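Local coordinates for hypothetical protein PH1505 (PDB 2CYJ) that is of unknown function, a conserved archaeal protein of the DUF498 (Mth938-like) family, from Pyrococcus horikoshii, at residues A[57-70]-A[83-97]. Numbering follows the deposited sequence. Where two conformers were deposited one is given.
With SO4 (sulfate ion), chain C.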
loop_
_atom_site.group_PDB
_atom_site.type_symbol
_atom_site.label_atom_id
_atom_site.label_comp_id
_atom_site.label_asym_id
_atom_site.label_seq_id
_atom_site.Cartn_x
_atom_site.Cartn_y
_atom_site.Cartn_z
ATOM N N LEU A 57 -11.246 1.707 -0.623
ATOM C CA LEU A 57 -12.211 0.915 0.137
ATOM C C LEU A 57 -13.223 0.368 -0.872
ATOM O O LEU A 57 -14.353 0.866 -1.012
ATOM C CB LEU A 57 -12.893 1.793 1.186
ATOM C CG LEU A 57 -11.888 2.499 2.101
ATOM C CD1 LEU A 57 -12.665 3.305 3.130
ATOM C CD2 LEU A 57 -10.982 1.492 2.799
ATOM N N VAL A 58 -12.795 -0.674 -1.574
ATOM C CA VAL A 58 -13.578 -1.299 -2.640
ATOM C C VAL A 58 -13.955 -2.738 -2.316
ATOM O O VAL A 58 -15.056 -3.186 -2.644
ATOM C CB VAL A 58 -12.771 -1.253 -3.963
ATOM C CG1 VAL A 58 -13.541 -1.915 -5.083
ATOM C CG2 VAL A 58 -12.461 0.203 -4.326
ATOM N N GLU A 59 -13.024 -3.464 -1.702
ATOM C CA GLU A 59 -13.257 -4.839 -1.284
ATOM C C GLU A 59 -13.103 -4.873 0.229
ATOM O O GLU A 59 -12.341 -4.088 0.805
ATOM C CB GLU A 59 -12.223 -5.788 -1.901
ATOM C CG GLU A 59 -12.238 -5.822 -3.413
ATOM C CD GLU A 59 -11.168 -6.744 -3.983
ATOM O OE1 GLU A 59 -11.004 -6.756 -5.221
ATOM O OE2 GLU A 59 -10.498 -7.448 -3.196
ATOM N N ASP A 60 -13.830 -5.780 0.871
ATOM C CA ASP A 60 -13.757 -5.940 2.316
ATOM C C ASP A 60 -12.355 -6.468 2.649
ATOM O O ASP A 60 -11.779 -7.253 1.889
ATOM C CB ASP A 60 -14.829 -6.938 2.768
ATOM C CG ASP A 60 -15.054 -6.928 4.266
ATOM O OD1 ASP A 60 -15.053 -5.835 4.862
ATOM O OD2 ASP A 60 -15.256 -8.012 4.847
ATOM N N PHE A 61 -11.800 -6.029 3.772
ATOM C CA PHE A 61 -10.475 -6.485 4.167
ATOM C C PHE A 61 -10.332 -6.504 5.682
ATOM O O PHE A 61 -11.086 -5.838 6.399
ATOM C CB PHE A 61 -9.383 -5.601 3.524
ATOM C CG PHE A 61 -9.445 -4.147 3.925
ATOM C CD1 PHE A 61 -8.625 -3.652 4.936
ATOM C CD2 PHE A 61 -10.333 -3.278 3.296
ATOM C CE1 PHE A 61 -8.685 -2.306 5.317
ATOM C CE2 PHE A 61 -10.407 -1.939 3.664
ATOM C CZ PHE A 61 -9.579 -1.449 4.682
ATOM N N ASP A 62 -9.364 -7.287 6.146
ATOM C CA ASP A 62 -9.064 -7.442 7.566
ATOM C C ASP A 62 -7.826 -6.651 7.944
ATOM O O ASP A 62 -7.705 -6.132 9.055
ATOM C CB ASP A 62 -8.776 -8.915 7.884
ATOM C CG ASP A 62 -9.920 -9.834 7.511
ATOM O OD1 ASP A 62 -11.053 -9.579 7.974
ATOM O OD2 ASP A 62 -9.682 -10.812 6.762
ATOM N N VAL A 63 -6.911 -6.560 6.990
ATOM C CA VAL A 63 -5.629 -5.928 7.206
ATOM C C VAL A 63 -5.290 -4.890 6.159
ATOM O O VAL A 63 -5.483 -5.145 4.974
ATOM C CB VAL A 63 -4.507 -6.998 7.130
ATOM C CG1 VAL A 63 -3.134 -6.354 7.320
ATOM C CG2 VAL A 63 -4.740 -8.094 8.161
ATOM N N LEU A 64 -4.822 -3.723 6.599
ATOM C CA LEU A 64 -4.324 -2.698 5.681
ATOM C C LEU A 64 -2.811 -2.742 5.895
ATOM O O LEU A 64 -2.319 -2.503 7.007
ATOM C CB LEU A 64 -4.824 -1.282 6.009
ATOM C CG LEU A 64 -4.078 -0.203 5.193
ATOM C CD1 LEU A 64 -4.397 -0.324 3.700
ATOM C CD2 LEU A 64 -4.439 1.179 5.704
ATOM N N LEU A 65 -2.082 -3.082 4.837
ATOM C CA LEU A 65 -0.628 -3.163 4.886
ATOM C C LEU A 65 -0.050 -2.064 4.010
ATOM O O LEU A 65 -0.346 -1.979 2.817
ATOM C CB LEU A 65 -0.160 -4.542 4.406
ATOM C CG LEU A 65 1.347 -4.861 4.372
ATOM C CD1 LEU A 65 1.968 -4.318 3.094
ATOM C CD2 LEU A 65 2.028 -4.317 5.615
ATOM N N VAL A 66 0.763 -1.207 4.611
ATOM C CA VAL A 66 1.368 -0.117 3.863
ATOM C C VAL A 66 2.880 -0.253 3.781
ATOM O O VAL A 66 3.551 -0.366 4.810
ATOM C CB VAL A 66 1.048 1.271 4.499
ATOM C CG1 VAL A 66 1.621 2.401 3.638
ATOM C CG2 VAL A 66 -0.466 1.447 4.653
ATOM N N GLY A 67 3.391 -0.283 2.550
ATOM C CA GLY A 67 4.825 -0.308 2.290
ATOM C C GLY A 67 5.133 1.184 2.236
ATOM O O GLY A 67 4.767 1.883 1.280
ATOM N N THR A 68 5.813 1.669 3.271
ATOM C CA THR A 68 6.087 3.091 3.440
ATOM C C THR A 68 7.248 3.679 2.667
ATOM O O THR A 68 7.708 4.780 2.983
ATOM C CB THR A 68 6.286 3.372 4.934
ATOM O OG1 THR A 68 7.351 2.546 5.417
ATOM C CG2 THR A 68 5.007 3.045 5.715
ATOM N N GLY A 69 7.691 2.965 1.640
ATOM C CA GLY A 69 8.821 3.408 0.855
ATOM C C GLY A 69 10.012 2.561 1.254
ATOM O O GLY A 69 10.056 2.017 2.355
ATOM N N ILE A 70 10.976 2.429 0.355
ATOM C CA ILE A 70 12.176 1.662 0.652
ATOM C C ILE A 70 12.821 2.209 1.926
ATOM O O ILE A 70 13.354 1.443 2.726
ATOM C CB ILE A 70 13.177 1.762 -0.518
ATOM C CG1 ILE A 70 12.609 1.053 -1.752
ATOM C CG2 ILE A 70 14.539 1.193 -0.112
ATOM C CD1 ILE A 70 12.437 -0.465 -1.608
ATOM N N LEU A 83 -9.928 6.136 9.736
ATOM C CA LEU A 83 -10.805 5.528 8.748
ATOM C C LEU A 83 -10.778 3.998 8.837
ATOM O O LEU A 83 -11.791 3.341 8.587
ATOM C CB LEU A 83 -10.380 6.006 7.355
ATOM C CG LEU A 83 -11.321 5.834 6.166
ATOM C CD1 LEU A 83 -12.703 6.387 6.505
ATOM C CD2 LEU A 83 -10.725 6.568 4.969
ATOM N N VAL A 84 -9.629 3.437 9.210
ATOM C CA VAL A 84 -9.477 1.986 9.326
ATOM C C VAL A 84 -9.100 1.542 10.741
ATOM O O VAL A 84 -8.414 0.538 10.931
ATOM C CB VAL A 84 -8.410 1.469 8.330
ATOM C CG1 VAL A 84 -8.922 1.630 6.904
ATOM C CG2 VAL A 84 -7.115 2.238 8.504
ATOM N N GLU A 85 -9.576 2.286 11.733
ATOM C CA GLU A 85 -9.268 1.983 13.120
ATOM C C GLU A 85 -9.808 0.620 13.575
ATOM O O GLU A 85 -9.339 0.070 14.568
ATOM C CB GLU A 85 -9.791 3.113 14.018
ATOM C CG GLU A 85 -11.296 3.218 14.076
ATOM C CD GLU A 85 -11.771 4.352 14.974
ATOM O OE1 GLU A 85 -11.016 4.743 15.886
ATOM O OE2 GLU A 85 -12.907 4.834 14.774
ATOM N N ASP A 86 -10.768 0.066 12.840
ATOM C CA ASP A 86 -11.335 -1.239 13.183
ATOM C C ASP A 86 -10.598 -2.385 12.495
ATOM O O ASP A 86 -10.983 -3.547 12.621
ATOM C CB ASP A 86 -12.825 -1.284 12.810
ATOM C CG ASP A 86 -13.068 -1.091 11.325
ATOM O OD1 ASP A 86 -12.293 -0.352 10.679
ATOM O OD2 ASP A 86 -14.048 -1.661 10.802
ATOM N N LYS A 87 -9.524 -2.058 11.783
ATOM C CA LYS A 87 -8.747 -3.060 11.062
ATOM C C LYS A 87 -7.348 -3.257 11.649
ATOM O O LYS A 87 -6.899 -2.483 12.497
ATOM C CB LYS A 87 -8.608 -2.636 9.596
ATOM C CG LYS A 87 -9.919 -2.347 8.880
ATOM C CD LYS A 87 -10.825 -3.565 8.861
ATOM C CE LYS A 87 -12.030 -3.353 7.954
ATOM N NZ LYS A 87 -12.922 -4.543 7.951
ATOM N N GLU A 88 -6.668 -4.305 11.200
ATOM C CA GLU A 88 -5.298 -4.565 11.628
ATOM C C GLU A 88 -4.500 -3.704 10.644
ATOM O O GLU A 88 -4.645 -3.855 9.434
ATOM C CB GLU A 88 -4.981 -6.056 11.477
ATOM C CG GLU A 88 -3.557 -6.470 11.846
ATOM C CD GLU A 88 -3.382 -7.979 11.870
ATOM O OE1 GLU A 88 -4.366 -8.704 11.606
ATOM O OE2 GLU A 88 -2.259 -8.442 12.151
ATOM N N VAL A 89 -3.699 -2.773 11.156
ATOM C CA VAL A 89 -2.942 -1.871 10.295
ATOM C C VAL A 89 -1.444 -2.003 10.505
ATOM O O VAL A 89 -0.933 -1.845 11.614
ATOM C CB VAL A 89 -3.390 -0.408 10.522
ATOM C CG1 VAL A 89 -2.567 0.546 9.661
ATOM C CG2 VAL A 89 -4.881 -0.274 10.186
ATOM N N ILE A 90 -0.749 -2.285 9.413
ATOM C CA ILE A 90 0.686 -2.499 9.431
ATOM C C ILE A 90 1.386 -1.504 8.508
ATOM O O ILE A 90 1.013 -1.362 7.341
ATOM C CB ILE A 90 1.007 -3.910 8.923
ATOM C CG1 ILE A 90 0.174 -4.946 9.681
ATOM C CG2 ILE A 90 2.506 -4.203 9.090
ATOM C CD1 ILE A 90 0.296 -6.347 9.107
ATOM N N GLU A 91 2.396 -0.820 9.030
ATOM C CA GLU A 91 3.161 0.135 8.236
ATOM C C GLU A 91 4.634 -0.201 8.398
ATOM O O GLU A 91 5.184 -0.061 9.491
ATOM C CB GLU A 91 2.904 1.562 8.717
ATOM C CG GLU A 91 1.483 2.046 8.530
ATOM C CD GLU A 91 1.353 3.530 8.806
ATOM O OE1 GLU A 91 0.691 3.901 9.799
ATOM O OE2 GLU A 91 1.919 4.330 8.032
ATOM N N LYS A 92 5.264 -0.645 7.312
ATOM C CA LYS A 92 6.683 -1.009 7.329
ATOM C C LYS A 92 7.375 -0.597 6.042
ATOM O O LYS A 92 6.724 -0.472 5.004
ATOM C CB LYS A 92 6.857 -2.526 7.456
ATOM C CG LYS A 92 6.290 -3.135 8.727
ATOM C CD LYS A 92 7.017 -2.627 9.942
ATOM C CE LYS A 92 6.278 -3.036 11.201
ATOM N NZ LYS A 92 7.038 -2.648 12.415
ATOM N N PRO A 93 8.704 -0.377 6.090
ATOM C CA PRO A 93 9.435 -0.001 4.876
ATOM C C PRO A 93 9.086 -1.059 3.823
ATOM O O PRO A 93 8.861 -2.234 4.134
ATOM C CB PRO A 93 10.888 -0.025 5.328
ATOM C CG PRO A 93 10.771 0.460 6.771
ATOM C CD PRO A 93 9.587 -0.343 7.271
ATOM N N THR A 94 9.072 -0.632 2.570
ATOM C CA THR A 94 8.612 -1.477 1.499
ATOM C C THR A 94 9.139 -2.874 1.289
ATOM O O THR A 94 8.339 -3.779 1.047
ATOM C CB THR A 94 8.644 -0.675 0.203
ATOM O OG1 THR A 94 7.699 0.389 0.338
ATOM C CG2 THR A 94 8.254 -1.528 -1.008
ATOM N N LYS A 95 10.443 -3.101 1.392
ATOM C CA LYS A 95 10.887 -4.465 1.152
ATOM C C LYS A 95 10.399 -5.398 2.253
ATOM O O LYS A 95 9.944 -6.509 1.969
ATOM C CB LYS A 95 12.403 -4.549 0.978
ATOM C CG LYS A 95 12.820 -5.928 0.451
ATOM C CD LYS A 95 14.232 -5.968 -0.093
ATOM C CE LYS A 95 14.372 -5.195 -1.388
ATOM N NZ LYS A 95 15.640 -5.607 -2.073
ATOM N N GLU A 96 10.468 -4.950 3.505
ATOM C CA GLU A 96 9.979 -5.772 4.605
ATOM C C GLU A 96 8.467 -5.939 4.453
ATOM O O GLU A 96 7.930 -7.033 4.633
ATOM C CB GLU A 96 10.280 -5.115 5.954
ATOM C CG GLU A 96 9.604 -5.849 7.115
ATOM C CD GLU A 96 9.755 -5.169 8.463
ATOM O OE1 GLU A 96 10.168 -3.995 8.519
ATOM O OE2 GLU A 96 9.434 -5.818 9.475
ATOM N N ALA A 97 7.774 -4.857 4.111
ATOM C CA ALA A 97 6.326 -4.927 3.960
ATOM C C ALA A 97 5.899 -5.952 2.908
ATOM O O ALA A 97 4.951 -6.697 3.128
ATOM C CB ALA A 97 5.756 -3.544 3.622
HETATM S S SO4 C . 8.744 -5.389 12.859
HETATM O O1 SO4 C . 7.380 -5.513 12.316
HETATM O O2 SO4 C . 9.224 -6.729 13.247
HETATM O O3 SO4 C . 9.618 -4.798 11.830
HETATM O O4 SO4 C . 8.737 -4.504 14.038
HETATM O O HOH W 1 -12.243 -7.245 8.950
HETATM O O HOH W 2 12.885 -1.322 2.246
#
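K87 and F61 meet where strands 63-68 and 88-92 begin. The lysine's CG is anti to the carbonyl carbon (chi1 -54°) and touches CE1 at the rim of the F61 ring, 3.8 Å away; the bend at chi2 then carries CE over the ring face. V84 CG1 touches the same ring at its edge, near CZ. A long aliphatic chain with a charged end suits this place: its carbons pack on the aromatic ring while NZ reaches F61 O at 2.7 Å, nearly in line with the carbonyl. The ammonium also donates to a water that bridges to D62 OD1, and it forms a long salt bridge with D60; both aspartates pair chiefly with R109.

Beyond this the strands run parallel, joined through helix 78-83 in a beta-alpha-beta crossover, their backbone bonds continuing from E88 N to D62 O through to T68 N and K92 O. The CG of L64 lies opposite the backbone nitrogen (chi1 169°), and CD2 reaches V84 CG2 at 4.0 Å, on the face that also packs on L76. On the other face, in the conformer given, L65 CD2 lies against I90 CB and CG2, a closeness that remains uncertain.

At the far end glycine suits G67, because T94 OG1 fills the place of a CB; A97 CB is a close neighbour. G69's backbone angles themselves call for glycine. T94 N donates to G69 O at 2.8 Å, and T94 OG1 accepts from G69 N while also hydrogen-bonding H115 O, so this buried hydroxyl ties three chain segments together.

V63, L64, L65, V66, V89 and I90 thus make an apolar middle, beside which E88 pairs with K108 and E91 with L76 N; at the ends, K87 NZ satisfies F61 O, and T94 both N and O of G69.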